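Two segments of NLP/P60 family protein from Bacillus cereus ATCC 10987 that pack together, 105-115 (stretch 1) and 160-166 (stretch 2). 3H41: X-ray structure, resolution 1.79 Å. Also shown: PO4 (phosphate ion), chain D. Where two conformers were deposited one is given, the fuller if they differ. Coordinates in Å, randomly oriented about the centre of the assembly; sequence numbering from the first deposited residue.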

# COMPACT_ATOMS: atom_id res chain seq x y z
N LEU A 105 -8.54 -12.22 8.63
CA LEU A 105 -7.25 -12.92 8.77
C LEU A 105 -7.48 -14.40 8.49
O LEU A 105 -8.60 -14.91 8.66
CB LEU A 105 -6.68 -12.78 10.18
CG LEU A 105 -6.19 -11.41 10.60
CD1 LEU A 105 -5.70 -11.48 12.05
CD2 LEU A 105 -5.08 -10.89 9.66
N THR A 106 -6.43 -15.09 8.05
CA THR A 106 -6.52 -16.53 7.93
C THR A 106 -5.15 -17.13 8.28
O THR A 106 -4.16 -16.41 8.54
CB THR A 106 -6.97 -16.94 6.51
OG1 THR A 106 -7.25 -18.35 6.51
CG2 THR A 106 -5.94 -16.61 5.48
N TYR A 107 -5.11 -18.46 8.33
CA TYR A 107 -3.83 -19.17 8.44
C TYR A 107 -3.97 -20.48 7.69
O TYR A 107 -4.91 -21.22 7.93
CB TYR A 107 -3.45 -19.46 9.90
CG TYR A 107 -2.06 -20.10 10.01
CD1 TYR A 107 -1.90 -21.49 9.86
CD2 TYR A 107 -0.93 -19.33 10.15
CE1 TYR A 107 -0.64 -22.08 9.93
CE2 TYR A 107 0.34 -19.90 10.21
CZ TYR A 107 0.48 -21.27 10.09
OH TYR A 107 1.73 -21.84 10.14
N ASN A 108 -3.07 -20.74 6.76
CA ASN A 108 -3.01 -22.02 6.07
C ASN A 108 -1.55 -22.47 6.06
O ASN A 108 -0.66 -21.71 5.66
CB ASN A 108 -3.57 -21.87 4.66
CG ASN A 108 -3.51 -23.14 3.86
OD1 ASN A 108 -2.54 -23.35 3.14
ND2 ASN A 108 -4.55 -23.95 3.92
N GLN A 109 -1.28 -23.67 6.57
CA GLN A 109 0.10 -24.13 6.70
C GLN A 109 0.84 -24.19 5.37
O GLN A 109 2.03 -23.83 5.28
CB GLN A 109 0.16 -25.52 7.36
CG GLN A 109 1.59 -25.92 7.76
CD GLN A 109 2.22 -24.93 8.73
OE1 GLN A 109 1.61 -24.56 9.72
NE2 GLN A 109 3.44 -24.45 8.41
N GLU A 110 0.16 -24.69 4.33
CA GLU A 110 0.75 -24.73 2.99
C GLU A 110 1.16 -23.33 2.51
O GLU A 110 2.28 -23.16 2.02
CB GLU A 110 -0.21 -25.34 1.96
CG GLU A 110 0.44 -25.40 0.55
CD GLU A 110 -0.48 -25.97 -0.55
OE1 GLU A 110 -1.69 -26.15 -0.31
OE2 GLU A 110 0.04 -26.23 -1.67
N PHE A 111 0.25 -22.35 2.64
CA PHE A 111 0.62 -20.96 2.32
C PHE A 111 1.77 -20.47 3.19
O PHE A 111 2.74 -19.88 2.70
CB PHE A 111 -0.58 -20.01 2.47
CG PHE A 111 -0.32 -18.61 1.98
CD1 PHE A 111 -0.56 -18.27 0.64
CD2 PHE A 111 0.19 -17.64 2.83
CE1 PHE A 111 -0.33 -16.98 0.17
CE2 PHE A 111 0.44 -16.35 2.36
CZ PHE A 111 0.16 -16.01 1.02
N ALA A 112 1.66 -20.66 4.50
CA ALA A 112 2.74 -20.28 5.42
C ALA A 112 4.10 -20.91 4.99
O ALA A 112 5.13 -20.24 4.99
CB ALA A 112 2.38 -20.69 6.84
N ASP A 113 4.09 -22.17 4.59
CA ASP A 113 5.33 -22.84 4.14
C ASP A 113 5.87 -22.30 2.81
O ASP A 113 7.07 -22.44 2.51
CB ASP A 113 5.11 -24.34 4.01
CG ASP A 113 4.93 -25.02 5.35
OD1 ASP A 113 5.42 -24.47 6.36
OD2 ASP A 113 4.28 -26.09 5.39
N LYS A 114 5.00 -21.70 2.00
CA LYS A 114 5.39 -21.25 0.67
C LYS A 114 5.70 -19.75 0.63
O LYS A 114 5.94 -19.21 -0.43
CB LYS A 114 4.31 -21.61 -0.34
CG LYS A 114 4.23 -23.13 -0.67
CD LYS A 114 3.05 -23.41 -1.63
CE LYS A 114 3.22 -24.72 -2.39
NZ LYS A 114 4.26 -24.64 -3.48
N THR A 115 5.72 -19.10 1.80
CA THR A 115 5.93 -17.65 1.89
C THR A 115 7.28 -17.22 1.37
O THR A 115 7.47 -16.07 0.98
CB THR A 115 5.84 -17.15 3.34
OG1 THR A 115 6.90 -17.74 4.11
CG2 THR A 115 4.49 -17.48 3.97
N VAL A 160 -1.52 -19.28 -8.81
CA VAL A 160 -0.98 -18.92 -7.53
C VAL A 160 -1.78 -19.53 -6.38
O VAL A 160 -2.94 -19.93 -6.55
CB VAL A 160 -0.97 -17.36 -7.36
CG1 VAL A 160 -0.09 -16.72 -8.43
CG2 VAL A 160 -2.43 -16.82 -7.43
N LEU A 161 -1.19 -19.52 -5.21
CA LEU A 161 -1.84 -19.99 -3.99
C LEU A 161 -2.34 -18.80 -3.14
O LEU A 161 -1.59 -17.87 -2.88
CB LEU A 161 -0.84 -20.80 -3.15
CG LEU A 161 -1.44 -21.51 -1.93
CD1 LEU A 161 -2.40 -22.64 -2.33
CD2 LEU A 161 -0.34 -22.03 -1.01
N LEU A 162 -3.61 -18.83 -2.77
CA LEU A 162 -4.24 -17.83 -1.90
C LEU A 162 -3.97 -18.13 -0.40
O LEU A 162 -3.71 -19.27 -0.02
CB LEU A 162 -5.75 -17.81 -2.12
CG LEU A 162 -6.12 -17.46 -3.55
CD1 LEU A 162 -7.63 -17.46 -3.68
CD2 LEU A 162 -5.49 -16.12 -3.94
N PRO A 163 -4.04 -17.10 0.45
CA PRO A 163 -3.72 -17.31 1.87
C PRO A 163 -4.66 -18.30 2.58
O PRO A 163 -4.30 -18.85 3.62
CB PRO A 163 -3.85 -15.89 2.48
CG PRO A 163 -4.16 -14.97 1.42
CD PRO A 163 -4.14 -15.68 0.09
N ASN A 164 -5.85 -18.51 2.04
CA ASN A 164 -6.74 -19.49 2.60
C ASN A 164 -6.48 -20.92 2.10
O ASN A 164 -7.21 -21.84 2.46
CB ASN A 164 -8.20 -19.11 2.39
CG ASN A 164 -8.64 -19.22 0.95
OD1 ASN A 164 -7.84 -19.46 0.05
ND2 ASN A 164 -9.94 -19.06 0.73
N GLY A 165 -5.44 -21.10 1.30
CA GLY A 165 -5.13 -22.43 0.71
C GLY A 165 -5.81 -22.76 -0.61
O GLY A 165 -5.52 -23.81 -1.20
N GLN A 166 -6.73 -21.91 -1.10
CA GLN A 166 -7.29 -22.11 -2.44
C GLN A 166 -6.28 -21.73 -3.51
O GLN A 166 -5.29 -21.04 -3.25
CB GLN A 166 -8.59 -21.31 -2.62
CG GLN A 166 -9.75 -21.79 -1.77
CD GLN A 166 -11.02 -21.02 -2.05
OE1 GLN A 166 -11.08 -19.79 -1.80
NE2 GLN A 166 -12.05 -21.72 -2.57
P PO4 D . -15.49 -21.48 -2.70
O1 PO4 D . -15.06 -22.87 -2.30
O2 PO4 D . -16.88 -21.57 -3.35
O3 PO4 D . -15.58 -20.65 -1.43
O4 PO4 D . -14.51 -20.88 -3.66
O HOH W 1 -2.29 -18.44 5.29
O HOH W 2 -4.15 -25.85 -0.25

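Two chain segments can pack together without a single direct hydrogen bond between them, with apolar contact, bonds inside each segment and bridging water all contributing. The packing of 105-115 against 160-166 in this NLP/P60 family protein is a compact example. One segment runs from a short strand into a helix spanning 109-113; the other leaves a strand and bends through a type I turn from Leu162 to Gly165. The backbones approach most nearly where the start of the helix meets the turn: the CA atoms of Asn108 and Asn164 lie 5.7 Å apart, as do those of Phe111 and Pro163. About 438 Å² of surface is buried, counting both sides.

Apolar contact centres on Phe111, whose aromatic ring lies against the turn. Pro163 CA sits over one face, 3.7 Å from the ring centroid and 18° off the ring normal, a CH-pi contact in which a C-H group polarised by the neighbouring amide meets the electron-rich face. Proline also presents its own ring, with Pro163 CD 4.0 Å from Phe111 CE1. At the ring's edge the chemistry is reversed: Leu161 O lies 3.4 Å from Phe111 CE1, near the ring plane, where the slightly positive aromatic hydrogens suit a carbonyl oxygen. Leu161 adds its side chain, and its CD2 serves three neighbours, lying 4.0 Å from Phe111 CB, 3.8 Å from Glu110 CG and 3.7 Å from Lys114 CD. The last two contacts use the aliphatic portions of charged residues to extend the apolar surface. Farther along, the methyl Thr106 CG2 packs 3.7 Å from Pro163 CB.

Several polar groups bond within their own segments. Asn108 is the N-cap of the helix: its OD1 accepts from Phe111 N at 3.0 Å, occupying an amide that lacks a partner in the first helical turn and helping to fix the backbone that carries the aromatic ring. In the turn, Gly165 N donates to Leu162 O at 2.8 Å, while Leu162 N donates to Gln166 O, also at 2.8 Å. Asn164 and Gln166 reinforce this end reciprocally: Gln166 N donates to Asn164 OD1, and Asn164 ND2 donates to Gln166 OE1, both at 2.9 Å.

Water supplies the polar links between the segments. One molecule accepts from Asn108 N at 2.8 Å and donates to Pro163 O at 2.6 Å, bridging a backbone amide and a carbonyl. A second donates to both Glu110 OE1, at 2.5 Å, and Gly165 O, at 2.6 Å, so that a carboxylate and a carbonyl, both acceptors, share one mediator.

Close fit imposes a final constraint. Gly165 CA lies 3.6 Å from Asn108 ND2, and an ideal CB built on Gly165 would fall only 2.4 Å from Asn108 ND2, a clash. The positive phi of 87° independently calls for glycine, since a CB would also be jammed against the preceding carbonyl oxygen. Local conformation and packing across the segments thus agree.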